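Local coordinates for kinesin-like protein Nod (Drosophila melanogaster, PDB 3DC4) that is a nonmotile kinesin whose motor domain hydrolyses ATP and binds microtubules, tracking their ends to move chromosomes and segregate non-exchange chromosomes in meiosis, at residues K20-R25 / Q303-F308; I57-E62 / E321-L326; Y160-F165 / D289-T294. One frame throughout, in Å; residues are numbered along the deposited sequence.

From the N terminus, residues 20-25 include the start of strand 23-30 and meet residues 303-308 much later, closing the long loop of contact 1. Residues 57-62 follow, the hairpin of the small three-stranded sheet, whose partner is residues 321-326 beyond strand 305-312; contact 2 therefore crosses contact 1. Contact 3, between residues 160-165 and 289-294, is nested inside both loops. Contact 1 joins two parallel strands of the central sheet, contact 2 sets the small sheet against the last helix, 319-335, and contact 3 ties a hairpin of the central sheet to the short helix 291-295. The centres lie 21 to 28 Å apart, and the contacts do not touch one another.

Contact 1 (K20-R25 / Q303-F308); sequences KLSAVR and QSYLTF
Ala23, Val24 and Arg25 pair in parallel with Tyr305, Leu306 and Thr307, the two strands running 6° apart with their axes 4.6 Å from each other. Leu306 is held through both backbone groups: its N donates to Ala23 O at 3.0 Å, and its O accepts from Arg25 N at 2.8 Å. Phe308 N continues the pattern to Arg25 O, while before the strands Gln303 N bonds to Lys20 O and Ser22 N to Ser304 O.

Tyr305 carries the side-chain contact. A chi1 of -67° sets Tyr305 CG anti to the carbonyl carbon, and the ring it carries turns one face to Ser22 CB, which sits 3.6 Å from the ring centroid and 25° off the normal, displaced toward the CZ side of the rim, a CH-pi contact. Ala23 CB meets Tyr305 CD2 obliquely at 3.7 Å. Water 1 joins Ser22 OG to the phenol, 2.9 Å from Tyr305 OH. An alanine in place of Tyr305 would take away the ring and hydroxyl, and would probably leave Ser22 CB without its aromatic face, open a gap beside Ala23 CB and cost water 1 a partner. Farther on, Arg25 CB lies 3.8 Å from Thr307 OG1, the two side chains running together at their bases before the arginine end leads off, and water 2 links Thr307 OG1 to Ala23 O. On the other face of the sheet Val24 CG1 approaches Leu306, and it meets the Phe308 ring at its edge, 4.2 Å from Phe308 CE2.

Helix 84-92 packs on Tyr305 and Thr307, helix 267-279 on Leu306 and Phe308. Strand 305-312 lies between strands 23-30 and 96-101, and the latter leads into the nucleotide-binding P-loop: this is the central sheet of the kinesin motor domain, sandwiched between helices as in other P-loop NTPases of the kinesin-myosin class.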
ATOM      1  N   LYS A  20      12.739  -6.507  14.261  1.00 52.16           N
ATOM      2  CA  LYS A  20      11.348  -6.139  14.040  1.00 50.23           C
ATOM      3  C   LYS A  20      11.244  -4.939  13.102  1.00 47.79           C
ATOM      4  O   LYS A  20      12.231  -4.248  12.843  1.00 47.05           O
ATOM      5  CB  LYS A  20      10.677  -5.786  15.374  1.00 52.47           C
ATOM      6  CG  LYS A  20      11.241  -6.494  16.600  1.00 55.01           C
ATOM      7  CD  LYS A  20      11.102  -8.007  16.520  1.00 57.03           C
ATOM      8  CE  LYS A  20      11.494  -8.645  17.851  1.00 58.44           C
ATOM      9  NZ  LYS A  20      10.646  -8.117  18.968  1.00 59.75           N
ATOM     10  N   LEU A  21      10.038  -4.694  12.599  1.00 44.47           N
ATOM     11  CA  LEU A  21       9.788  -3.564  11.709  1.00 41.26           C
ATOM     12  C   LEU A  21       9.798  -2.301  12.565  1.00 38.92           C
ATOM     13  O   LEU A  21       9.598  -2.373  13.779  1.00 39.10           O
ATOM     14  CB  LEU A  21       8.423  -3.727  11.036  1.00 40.09           C
ATOM     15  CG  LEU A  21       8.264  -4.915  10.085  1.00 39.80           C
ATOM     16  CD1 LEU A  21       6.812  -5.353  10.047  1.00 40.17           C
ATOM     17  CD2 LEU A  21       8.759  -4.531   8.701  1.00 39.71           C
ATOM     18  N   SER A  22      10.033  -1.147  11.949  1.00 36.01           N
ATOM     19  CA  SER A  22      10.053   0.098  12.709  1.00 33.58           C
ATOM     20  C   SER A  22       8.650   0.490  13.162  1.00 33.14           C
ATOM     21  O   SER A  22       8.473   1.066  14.239  1.00 32.17           O
ATOM     22  CB  SER A  22      10.666   1.234  11.883  1.00 34.45           C
ATOM     23  OG  SER A  22      12.074   1.085  11.775  1.00 32.72           O
ATOM     24  N   ALA A  23       7.653   0.170  12.343  1.00 29.69           N
ATOM     25  CA  ALA A  23       6.276   0.498  12.677  1.00 28.14           C
ATOM     26  C   ALA A  23       5.287  -0.167  11.734  1.00 26.17           C
ATOM     27  O   ALA A  23       5.478  -0.171  10.519  1.00 25.56           O
ATOM     28  CB  ALA A  23       6.083   2.016  12.648  1.00 27.15           C
ATOM     29  N   VAL A  24       4.242  -0.751  12.309  1.00 25.29           N
ATOM     30  CA  VAL A  24       3.185  -1.381  11.530  1.00 23.58           C
ATOM     31  C   VAL A  24       1.925  -0.619  11.925  1.00 24.07           C
ATOM     32  O   VAL A  24       1.492  -0.684  13.072  1.00 23.89           O
ATOM     33  CB  VAL A  24       3.027  -2.876  11.873  1.00 24.30           C
ATOM     34  CG1 VAL A  24       1.880  -3.470  11.069  1.00 24.13           C
ATOM     35  CG2 VAL A  24       4.323  -3.623  11.551  1.00 23.53           C
ATOM     36  N   ARG A  25       1.355   0.118  10.976  1.00 20.04           N
ATOM     37  CA  ARG A  25       0.170   0.924  11.231  1.00 20.00           C
ATOM     38  C   ARG A  25      -1.056   0.443  10.453  1.00 18.37           C
ATOM     39  O   ARG A  25      -0.941  -0.075   9.337  1.00 19.01           O
ATOM     40  CB  ARG A  25       0.456   2.387  10.865  1.00 20.51           C
ATOM     41  CG  ARG A  25       1.688   3.006  11.518  1.00 27.18           C
ATOM     42  CD  ARG A  25       1.586   3.067  13.036  1.00 33.35           C
ATOM     43  NE  ARG A  25       2.130   4.320  13.568  1.00 40.72           N
ATOM     44  CZ  ARG A  25       1.480   5.481  13.536  1.00 43.82           C
ATOM     45  NH1 ARG A  25       0.264   5.538  13.005  1.00 44.50           N
ATOM     46  NH2 ARG A  25       2.041   6.582  14.024  1.00 45.17           N
ATOM     47  N   GLN A 303      13.317  -2.741  10.671  1.00 28.37           N
ATOM     48  CA  GLN A 303      13.280  -1.292  10.558  1.00 29.06           C
ATOM     49  C   GLN A 303      12.771  -0.916   9.169  1.00 26.39           C
ATOM     50  O   GLN A 303      13.225   0.066   8.588  1.00 26.50           O
ATOM     51  CB  GLN A 303      14.701  -0.743  10.399  1.00 30.64           C
ATOM     52  CG  GLN A 303      15.587  -0.989  11.615  1.00 35.91           C
ATOM     53  CD  GLN A 303      16.863  -0.174  11.581  1.00 39.04           C
ATOM     54  OE1 GLN A 303      17.708  -0.353  10.702  1.00 41.59           O
ATOM     55  NE2 GLN A 303      17.010   0.730  12.543  1.00 41.03           N
ATOM     56  N   SER A 304      11.801  -1.661   8.658  1.00 24.11           N
ATOM     57  CA  SER A 304      10.962  -1.239   7.544  1.00 23.97           C
ATOM     58  C   SER A 304       9.606  -0.804   8.092  1.00 22.65           C
ATOM     59  O   SER A 304       9.272  -1.102   9.241  1.00 21.60           O
ATOM     60  CB  SER A 304      10.795  -2.369   6.533  1.00 24.38           C
ATOM     61  OG  SER A 304      12.031  -2.623   5.885  1.00 26.19           O
ATOM     62  N   TYR A 305       8.838  -0.092   7.267  1.00 19.68           N
ATOM     63  CA  TYR A 305       7.522   0.404   7.659  1.00 18.58           C
ATOM     64  C   TYR A 305       6.395  -0.227   6.863  1.00 17.22           C
ATOM     65  O   TYR A 305       6.477  -0.347   5.645  1.00 14.58           O
ATOM     66  CB  TYR A 305       7.455   1.921   7.491  1.00 21.23           C
ATOM     67  CG  TYR A 305       8.349   2.668   8.442  1.00 23.67           C
ATOM     68  CD1 TYR A 305       9.726   2.749   8.224  1.00 24.69           C
ATOM     69  CD2 TYR A 305       7.819   3.272   9.577  1.00 25.13           C
ATOM     70  CE1 TYR A 305      10.550   3.414   9.117  1.00 25.34           C
ATOM     71  CE2 TYR A 305       8.625   3.938  10.478  1.00 26.29           C
ATOM     72  CZ  TYR A 305       9.986   4.005  10.245  1.00 27.32           C
ATOM     73  OH  TYR A 305      10.781   4.658  11.157  1.00 28.75           O
ATOM     74  N   LEU A 306       5.337  -0.627   7.562  1.00 17.00           N
ATOM     75  CA  LEU A 306       4.183  -1.243   6.920  1.00 18.25           C
ATOM     76  C   LEU A 306       2.903  -0.558   7.379  1.00 19.25           C
ATOM     77  O   LEU A 306       2.622  -0.485   8.575  1.00 18.36           O
ATOM     78  CB  LEU A 306       4.135  -2.739   7.255  1.00 20.26           C
ATOM     79  CG  LEU A 306       2.945  -3.570   6.768  1.00 19.40           C
ATOM     80  CD1 LEU A 306       2.818  -3.464   5.263  1.00 22.13           C
ATOM     81  CD2 LEU A 306       3.127  -5.026   7.193  1.00 21.49           C
ATOM     82  N   THR A 307       2.134  -0.047   6.422  1.00 17.35           N
ATOM     83  CA  THR A 307       0.881   0.625   6.734  1.00 16.84           C
ATOM     84  C   THR A 307      -0.273   0.040   5.925  1.00 16.52           C
ATOM     85  O   THR A 307      -0.228  -0.017   4.691  1.00 16.51           O
ATOM     86  CB  THR A 307       0.972   2.139   6.462  1.00 17.61           C
ATOM     87  OG1 THR A 307       1.931   2.725   7.351  1.00 21.05           O
ATOM     88  CG2 THR A 307      -0.389   2.804   6.685  1.00 18.06           C
ATOM     89  N   PHE A 308      -1.300  -0.408   6.643  1.00 13.11           N
ATOM     90  CA  PHE A 308      -2.500  -0.999   6.050  1.00 14.42           C
ATOM     91  C   PHE A 308      -3.602   0.031   5.930  1.00 14.60           C
ATOM     92  O   PHE A 308      -3.809   0.825   6.847  1.00 15.19           O
ATOM     93  CB  PHE A 308      -3.049  -2.119   6.939  1.00 16.38           C
ATOM     94  CG  PHE A 308      -2.243  -3.376   6.922  1.00 16.77           C
ATOM     95  CD1 PHE A 308      -2.478  -4.348   5.952  1.00 19.65           C
ATOM     96  CD2 PHE A 308      -1.286  -3.614   7.901  1.00 19.79           C
ATOM     97  CE1 PHE A 308      -1.777  -5.549   5.968  1.00 19.59           C
ATOM     98  CE2 PHE A 308      -0.578  -4.812   7.928  1.00 17.26           C
ATOM     99  CZ  PHE A 308      -0.826  -5.783   6.954  1.00 17.42           C
TER
HETATM  100  O   HOH W   1      13.235   3.987  12.522  1.00 53.78           O
HETATM  101  O   HOH W   2       4.049   2.392   9.122  1.00 20.13           O

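Contact 2 (I57-E62 / E321-L326); sequences IVDQNE and ETLSTL
Asn61 and Asp59 bring the flat groups, a carboxamide and a carboxylate, and each touches Leu323 by a terminal atom: Asn61 ND2 lies 3.9 Å from Leu323 CD2, and Asp59 OD2 3.8 Å from Leu323 CD1. Each methyl comes in obliquely beside that atom, well out of the plane of the group it touches. Both groups belong to a tight beta hairpin, strands 55-58 and 61-64 joined by a type I' turn from Val58 to Asn61, which packs on helix 319-335, the last helix of the kinesin motor core.

Leu323 is the centre of the contact. Its side chain crosses those of Asp59 and Asn61 at about a right angle, CD1 toward Asp59 and CD2 shared between Asn61 and Val58. It runs antiparallel to the Val58 side chain, with Leu323 CD2 3.7 Å from Val58 CG1. Val58 divides its two methyls between helix residues one turn apart. CG1, anti to the backbone N (chi1 176°), also comes within 4.1 Å of Thr322 CG2, whereas Val58 CG2 presses on Leu326 CD1 at 3.5 Å. The join is thus apolar where Val58 is buried and ends in polar groups at the turn.

Thr322 and Leu326 also pack on Ile312 of strand 305-312, and Thr322 OG1 bonds to Ser313 O, so this part of the helix sits between the small sheet and the central one. Within the turn Val58 O accepts two bonds from Asn61, one from its backbone N at 2.8 Å and one from ND2 at 3.2 Å; the ND2 donor lies in the carbonyl plane, but its N-H is bent to 137°.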
ATOM      1  N   ILE A  57     -17.540   1.411  15.153  1.00 18.80           N
ATOM      2  CA  ILE A  57     -18.408   0.323  15.548  1.00 19.64           C
ATOM      3  C   ILE A  57     -19.182  -0.142  14.339  1.00 17.34           C
ATOM      4  O   ILE A  57     -19.778   0.659  13.622  1.00 17.56           O
ATOM      5  CB  ILE A  57     -19.392   0.770  16.633  1.00 20.78           C
ATOM      6  CG1 ILE A  57     -18.611   1.175  17.885  1.00 23.41           C
ATOM      7  CG2 ILE A  57     -20.379  -0.363  16.943  1.00 21.09           C
ATOM      8  CD1 ILE A  57     -19.434   1.909  18.910  1.00 26.23           C
ATOM      9  N   VAL A  58     -19.135  -1.443  14.100  1.00 16.93           N
ATOM     10  CA  VAL A  58     -19.843  -2.042  12.985  1.00 17.29           C
ATOM     11  C   VAL A  58     -20.511  -3.298  13.520  1.00 18.53           C
ATOM     12  O   VAL A  58     -19.864  -4.137  14.136  1.00 18.96           O
ATOM     13  CB  VAL A  58     -18.883  -2.407  11.838  1.00 16.51           C
ATOM     14  CG1 VAL A  58     -19.647  -3.114  10.728  1.00 15.92           C
ATOM     15  CG2 VAL A  58     -18.228  -1.143  11.292  1.00 18.56           C
ATOM     16  N   ASP A  59     -21.816  -3.392  13.299  1.00 20.86           N
ATOM     17  CA  ASP A  59     -22.607  -4.526  13.752  1.00 21.91           C
ATOM     18  C   ASP A  59     -22.350  -4.796  15.238  1.00 23.60           C
ATOM     19  O   ASP A  59     -22.135  -5.934  15.649  1.00 22.26           O
ATOM     20  CB  ASP A  59     -22.275  -5.758  12.899  1.00 22.51           C
ATOM     21  CG  ASP A  59     -23.339  -6.834  12.982  1.00 22.50           C
ATOM     22  OD1 ASP A  59     -24.537  -6.491  13.047  1.00 24.97           O
ATOM     23  OD2 ASP A  59     -22.976  -8.028  12.968  1.00 22.29           O
ATOM     24  N   GLN A  60     -22.360  -3.727  16.031  1.00 24.99           N
ATOM     25  CA  GLN A  60     -22.149  -3.797  17.478  1.00 28.11           C
ATOM     26  C   GLN A  60     -20.736  -4.176  17.902  1.00 26.89           C
ATOM     27  O   GLN A  60     -20.459  -4.326  19.092  1.00 28.50           O
ATOM     28  CB  GLN A  60     -23.153  -4.764  18.115  1.00 33.29           C
ATOM     29  CG  GLN A  60     -24.574  -4.242  18.094  1.00 39.64           C
ATOM     30  CD  GLN A  60     -24.688  -2.905  18.798  1.00 44.40           C
ATOM     31  OE1 GLN A  60     -24.412  -2.791  19.995  1.00 47.54           O
ATOM     32  NE2 GLN A  60     -25.093  -1.880  18.056  1.00 46.05           N
ATOM     33  N   ASN A  61     -19.842  -4.325  16.933  1.00 24.98           N
ATOM     34  CA  ASN A  61     -18.458  -4.672  17.220  1.00 23.54           C
ATOM     35  C   ASN A  61     -17.617  -3.412  17.240  1.00 22.64           C
ATOM     36  O   ASN A  61     -17.731  -2.568  16.356  1.00 21.25           O
ATOM     37  CB  ASN A  61     -17.912  -5.622  16.157  1.00 23.30           C
ATOM     38  CG  ASN A  61     -18.644  -6.939  16.132  1.00 22.97           C
ATOM     39  OD1 ASN A  61     -18.536  -7.738  17.063  1.00 27.38           O
ATOM     40  ND2 ASN A  61     -19.397  -7.172  15.075  1.00 22.09           N
ATOM     41  N   GLU A  62     -16.752  -3.299  18.237  1.00 23.38           N
ATOM     42  CA  GLU A  62     -15.904  -2.126  18.357  1.00 23.67           C
ATOM     43  C   GLU A  62     -14.503  -2.411  17.818  1.00 22.70           C
ATOM     44  O   GLU A  62     -13.860  -3.381  18.205  1.00 23.51           O
ATOM     45  CB  GLU A  62     -15.856  -1.697  19.820  1.00 28.32           C
ATOM     46  CG  GLU A  62     -15.430  -0.263  20.046  1.00 33.50           C
ATOM     47  CD  GLU A  62     -15.874   0.248  21.409  1.00 36.00           C
ATOM     48  OE1 GLU A  62     -17.087   0.468  21.593  1.00 38.82           O
ATOM     49  OE2 GLU A  62     -15.012   0.414  22.294  1.00 38.46           O
ATOM     50  N   GLU A 321     -18.693  -8.357   4.205  1.00 18.76           N
ATOM     51  CA  GLU A 321     -17.381  -8.066   3.639  1.00 18.36           C
ATOM     52  C   GLU A 321     -16.675  -7.035   4.510  1.00 16.46           C
ATOM     53  O   GLU A 321     -15.473  -7.118   4.759  1.00 16.02           O
ATOM     54  CB  GLU A 321     -17.529  -7.538   2.210  1.00 21.53           C
ATOM     55  CG  GLU A 321     -18.093  -8.564   1.229  1.00 25.07           C
ATOM     56  CD  GLU A 321     -17.324  -9.879   1.255  1.00 28.78           C
ATOM     57  OE1 GLU A 321     -16.129  -9.869   1.621  1.00 28.69           O
ATOM     58  OE2 GLU A 321     -17.909 -10.929   0.900  1.00 29.84           O
ATOM     59  N   THR A 322     -17.435  -6.058   4.978  1.00 17.91           N
ATOM     60  CA  THR A 322     -16.877  -5.023   5.837  1.00 17.06           C
ATOM     61  C   THR A 322     -16.332  -5.650   7.120  1.00 16.87           C
ATOM     62  O   THR A 322     -15.205  -5.359   7.525  1.00 14.69           O
ATOM     63  CB  THR A 322     -17.950  -3.972   6.152  1.00 16.63           C
ATOM     64  OG1 THR A 322     -18.212  -3.214   4.964  1.00 20.11           O
ATOM     65  CG2 THR A 322     -17.499  -3.021   7.258  1.00 15.27           C
ATOM     66  N   LEU A 323     -17.120  -6.515   7.757  1.00 16.53           N
ATOM     67  CA  LEU A 323     -16.671  -7.172   8.987  1.00 15.73           C
ATOM     68  C   LEU A 323     -15.393  -7.971   8.760  1.00 15.07           C
ATOM     69  O   LEU A 323     -14.494  -7.982   9.604  1.00 16.96           O
ATOM     70  CB  LEU A 323     -17.767  -8.103   9.525  1.00 15.97           C
ATOM     71  CG  LEU A 323     -18.943  -7.347  10.158  1.00 13.97           C
ATOM     72  CD1 LEU A 323     -20.057  -8.311  10.555  1.00 15.61           C
ATOM     73  CD2 LEU A 323     -18.440  -6.590  11.384  1.00 17.93           C
ATOM     74  N   SER A 324     -15.317  -8.660   7.629  1.00 14.76           N
ATOM     75  CA  SER A 324     -14.140  -9.470   7.313  1.00 15.42           C
ATOM     76  C   SER A 324     -12.899  -8.594   7.217  1.00 15.04           C
ATOM     77  O   SER A 324     -11.833  -8.922   7.744  1.00 13.51           O
ATOM     78  CB  SER A 324     -14.363 -10.222   5.996  1.00 16.54           C
ATOM     79  OG  SER A 324     -15.415 -11.169   6.124  1.00 18.78           O
ATOM     80  N   THR A 325     -13.067  -7.460   6.554  1.00 14.58           N
ATOM     81  CA  THR A 325     -11.984  -6.512   6.368  1.00 13.80           C
ATOM     82  C   THR A 325     -11.524  -5.917   7.701  1.00 15.07           C
ATOM     83  O   THR A 325     -10.325  -5.816   7.966  1.00 15.18           O
ATOM     84  CB  THR A 325     -12.444  -5.392   5.414  1.00 15.12           C
ATOM     85  OG1 THR A 325     -12.646  -5.926   4.099  1.00 16.32           O
ATOM     86  CG2 THR A 325     -11.412  -4.297   5.335  1.00 13.62           C
ATOM     87  N   LEU A 326     -12.480  -5.558   8.552  1.00 12.43           N
ATOM     88  CA  LEU A 326     -12.137  -4.985   9.848  1.00 14.83           C
ATOM     89  C   LEU A 326     -11.516  -6.032  10.779  1.00 16.15           C
ATOM     90  O   LEU A 326     -10.577  -5.721  11.517  1.00 17.69           O
ATOM     91  CB  LEU A 326     -13.378  -4.331  10.483  1.00 12.65           C
ATOM     92  CG  LEU A 326     -13.904  -3.144   9.666  1.00 15.87           C
ATOM     93  CD1 LEU A 326     -15.281  -2.723  10.140  1.00 14.32           C
ATOM     94  CD2 LEU A 326     -12.919  -1.983   9.770  1.00 16.24           C
TER

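Contact 3 (Y160-F165 / D289-T294); sequences YNEKPF and DSVLTT
Val291 and Glu162 bury most of the surface here, with Pro164 next. Left-handed backbone angles at Asn161 and Glu162 turn the chain back from strand 151-160 into 164-166, a hairpin of the central sheet of the kinesin motor domain; it meets the start of helix 291-295, away from the nucleotide site. Val291 is the first residue of that helix, directly after Ser290 at the N-cap position. The Glu162 side chain, bent at its second torsion (CD at chi2 -55°), runs counter to that of Val291. Its OE1 receives the backbone N-H of Val291 on its syn lone pair, 2.9 Å from Val291 N and nearly straight at 173°. The other oxygen works through water 3, which donates to Glu162 OE2 at 2.7 Å and accepts from Leu292 N at 3.0 Å.

The valine methyls take different partners. Val291 CG2 is tightly placed, 3.2 Å from Glu162 OE1 and equally near Glu162 O, while Val291 CG1 rests on the proline ring, 3.8 Å from Pro164 CD. On the helix side, Ser290 OG donates to Thr293 OG1, and Ser290 and Leu292 also pack on helix 267-279.

One carboxylate thus serves two successive amides at the start of a helix, one directly and one through water. Those two N-H donors, with perhaps a small share from the dipole of so short a helix, would probably stabilise the negative charge of Glu162 and favour its ionised form.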
ATOM      1  N   TYR A 160      -1.384 -11.651 -10.919  1.00 36.40           N
ATOM      2  CA  TYR A 160      -2.604 -12.272 -11.423  1.00 40.12           C
ATOM      3  C   TYR A 160      -2.543 -13.764 -11.118  1.00 40.95           C
ATOM      4  O   TYR A 160      -1.649 -14.461 -11.595  1.00 39.72           O
ATOM      5  CB  TYR A 160      -2.714 -12.060 -12.939  1.00 42.54           C
ATOM      6  CG  TYR A 160      -4.008 -12.556 -13.546  1.00 45.38           C
ATOM      7  CD1 TYR A 160      -5.232 -12.027 -13.144  1.00 45.92           C
ATOM      8  CD2 TYR A 160      -4.012 -13.552 -14.525  1.00 46.09           C
ATOM      9  CE1 TYR A 160      -6.430 -12.475 -13.699  1.00 48.01           C
ATOM     10  CE2 TYR A 160      -5.208 -14.008 -15.089  1.00 47.19           C
ATOM     11  CZ  TYR A 160      -6.411 -13.464 -14.669  1.00 47.07           C
ATOM     12  OH  TYR A 160      -7.597 -13.901 -15.214  1.00 47.62           O
ATOM     13  N   ASN A 161      -3.489 -14.249 -10.318  1.00 42.76           N
ATOM     14  CA  ASN A 161      -3.528 -15.659  -9.939  1.00 44.18           C
ATOM     15  C   ASN A 161      -2.186 -16.151  -9.414  1.00 44.00           C
ATOM     16  O   ASN A 161      -1.644 -17.144  -9.901  1.00 45.24           O
ATOM     17  CB  ASN A 161      -3.959 -16.520 -11.127  1.00 46.65           C
ATOM     18  CG  ASN A 161      -5.434 -16.377 -11.442  1.00 49.18           C
ATOM     19  OD1 ASN A 161      -6.290 -16.722 -10.627  1.00 53.02           O
ATOM     20  ND2 ASN A 161      -5.740 -15.867 -12.628  1.00 49.80           N
ATOM     21  N   GLU A 162      -1.661 -15.449  -8.416  1.00 43.09           N
ATOM     22  CA  GLU A 162      -0.384 -15.798  -7.800  1.00 42.51           C
ATOM     23  C   GLU A 162       0.764 -15.921  -8.791  1.00 42.11           C
ATOM     24  O   GLU A 162       1.526 -16.884  -8.750  1.00 41.99           O
ATOM     25  CB  GLU A 162      -0.514 -17.097  -7.005  1.00 42.58           C
ATOM     26  CG  GLU A 162      -1.295 -16.933  -5.720  1.00 41.83           C
ATOM     27  CD  GLU A 162      -0.721 -15.835  -4.844  1.00 42.67           C
ATOM     28  OE1 GLU A 162       0.434 -15.980  -4.383  1.00 40.58           O
ATOM     29  OE2 GLU A 162      -1.424 -14.823  -4.626  1.00 42.04           O
ATOM     30  N   LYS A 163       0.883 -14.935  -9.672  1.00 41.19           N
ATOM     31  CA  LYS A 163       1.941 -14.906 -10.669  1.00 40.54           C
ATOM     32  C   LYS A 163       2.333 -13.460 -10.937  1.00 38.47           C
ATOM     33  O   LYS A 163       1.498 -12.645 -11.329  1.00 38.14           O
ATOM     34  CB  LYS A 163       1.467 -15.566 -11.962  1.00 42.61           C
ATOM     35  CG  LYS A 163       1.070 -17.030 -11.802  1.00 46.49           C
ATOM     36  CD  LYS A 163       0.632 -17.637 -13.123  1.00 48.88           C
ATOM     37  CE  LYS A 163      -0.577 -16.910 -13.691  1.00 50.85           C
ATOM     38  NZ  LYS A 163      -1.013 -17.503 -14.988  1.00 53.28           N
ATOM     39  N   PRO A 164       3.612 -13.124 -10.720  1.00 37.45           N
ATOM     40  CA  PRO A 164       4.131 -11.770 -10.935  1.00 36.09           C
ATOM     41  C   PRO A 164       4.331 -11.413 -12.411  1.00 35.46           C
ATOM     42  O   PRO A 164       4.844 -12.217 -13.193  1.00 33.14           O
ATOM     43  CB  PRO A 164       5.443 -11.785 -10.159  1.00 36.94           C
ATOM     44  CG  PRO A 164       5.906 -13.190 -10.345  1.00 36.84           C
ATOM     45  CD  PRO A 164       4.642 -13.985 -10.114  1.00 36.92           C
ATOM     46  N   PHE A 165       3.922 -10.199 -12.771  1.00 33.56           N
ATOM     47  CA  PHE A 165       4.039  -9.690 -14.135  1.00 33.60           C
ATOM     48  C   PHE A 165       4.622  -8.278 -14.138  1.00 33.24           C
ATOM     49  O   PHE A 165       4.155  -7.401 -13.405  1.00 33.55           O
ATOM     50  CB  PHE A 165       2.666  -9.665 -14.808  1.00 35.33           C
ATOM     51  CG  PHE A 165       2.106 -11.027 -15.089  1.00 38.39           C
ATOM     52  CD1 PHE A 165       2.525 -11.748 -16.203  1.00 39.87           C
ATOM     53  CD2 PHE A 165       1.177 -11.603 -14.228  1.00 39.28           C
ATOM     54  CE1 PHE A 165       2.028 -13.024 -16.457  1.00 40.23           C
ATOM     55  CE2 PHE A 165       0.673 -12.879 -14.470  1.00 40.90           C
ATOM     56  CZ  PHE A 165       1.100 -13.590 -15.589  1.00 40.85           C
ATOM     57  N   ASP A 289       5.197 -17.892   1.153  1.00 33.04           N
ATOM     58  CA  ASP A 289       3.821 -18.311   1.392  1.00 32.61           C
ATOM     59  C   ASP A 289       2.894 -17.703   0.341  1.00 31.34           C
ATOM     60  O   ASP A 289       1.800 -18.211   0.101  1.00 31.29           O
ATOM     61  CB  ASP A 289       3.373 -17.897   2.798  1.00 34.53           C
ATOM     62  CG  ASP A 289       3.461 -19.039   3.795  1.00 36.05           C
ATOM     63  OD1 ASP A 289       4.231 -19.986   3.540  1.00 36.30           O
ATOM     64  OD2 ASP A 289       2.766 -18.989   4.833  1.00 37.92           O
ATOM     65  N   SER A 290       3.335 -16.616  -0.288  1.00 29.00           N
ATOM     66  CA  SER A 290       2.543 -15.958  -1.326  1.00 26.99           C
ATOM     67  C   SER A 290       3.428 -15.088  -2.200  1.00 26.51           C
ATOM     68  O   SER A 290       4.515 -14.689  -1.794  1.00 27.37           O
ATOM     69  CB  SER A 290       1.456 -15.072  -0.713  1.00 26.76           C
ATOM     70  OG  SER A 290       2.021 -13.890  -0.171  1.00 23.90           O
ATOM     71  N   VAL A 291       2.949 -14.792  -3.401  1.00 26.54           N
ATOM     72  CA  VAL A 291       3.690 -13.954  -4.326  1.00 27.07           C
ATOM     73  C   VAL A 291       3.843 -12.547  -3.758  1.00 26.99           C
ATOM     74  O   VAL A 291       4.877 -11.910  -3.940  1.00 28.28           O
ATOM     75  CB  VAL A 291       2.977 -13.859  -5.681  1.00 27.06           C
ATOM     76  CG1 VAL A 291       3.751 -12.939  -6.606  1.00 27.81           C
ATOM     77  CG2 VAL A 291       2.849 -15.248  -6.294  1.00 28.92           C
ATOM     78  N   LEU A 292       2.810 -12.067  -3.071  1.00 25.63           N
ATOM     79  CA  LEU A 292       2.840 -10.732  -2.485  1.00 24.39           C
ATOM     80  C   LEU A 292       3.999 -10.559  -1.504  1.00 24.83           C
ATOM     81  O   LEU A 292       4.750  -9.587  -1.586  1.00 23.32           O
ATOM     82  CB  LEU A 292       1.518 -10.441  -1.768  1.00 23.38           C
ATOM     83  CG  LEU A 292       1.316  -9.014  -1.230  1.00 22.11           C
ATOM     84  CD1 LEU A 292       1.466  -8.007  -2.355  1.00 20.61           C
ATOM     85  CD2 LEU A 292      -0.059  -8.912  -0.598  1.00 20.90           C
ATOM     86  N   THR A 293       4.149 -11.503  -0.580  1.00 23.97           N
ATOM     87  CA  THR A 293       5.216 -11.416   0.409  1.00 23.87           C
ATOM     88  C   THR A 293       6.586 -11.730  -0.189  1.00 24.76           C
ATOM     89  O   THR A 293       7.616 -11.413   0.403  1.00 25.01           O
ATOM     90  CB  THR A 293       4.937 -12.344   1.621  1.00 24.50           C
ATOM     91  OG1 THR A 293       4.561 -13.649   1.164  1.00 24.27           O
ATOM     92  CG2 THR A 293       3.822 -11.763   2.482  1.00 25.88           C
ATOM     93  N   THR A 294       6.593 -12.355  -1.361  1.00 24.71           N
ATOM     94  CA  THR A 294       7.840 -12.676  -2.039  1.00 26.19           C
ATOM     95  C   THR A 294       8.334 -11.414  -2.749  1.00 25.78           C
ATOM     96  O   THR A 294       9.490 -11.020  -2.602  1.00 26.91           O
ATOM     97  CB  THR A 294       7.634 -13.813  -3.065  1.00 26.64           C
ATOM     98  OG1 THR A 294       7.292 -15.019  -2.371  1.00 27.77           O
ATOM     99  CG2 THR A 294       8.905 -14.052  -3.869  1.00 27.67           C
TER
HETATM  100  O   HOH W   3      -0.003 -13.073  -3.185  1.00 29.19           O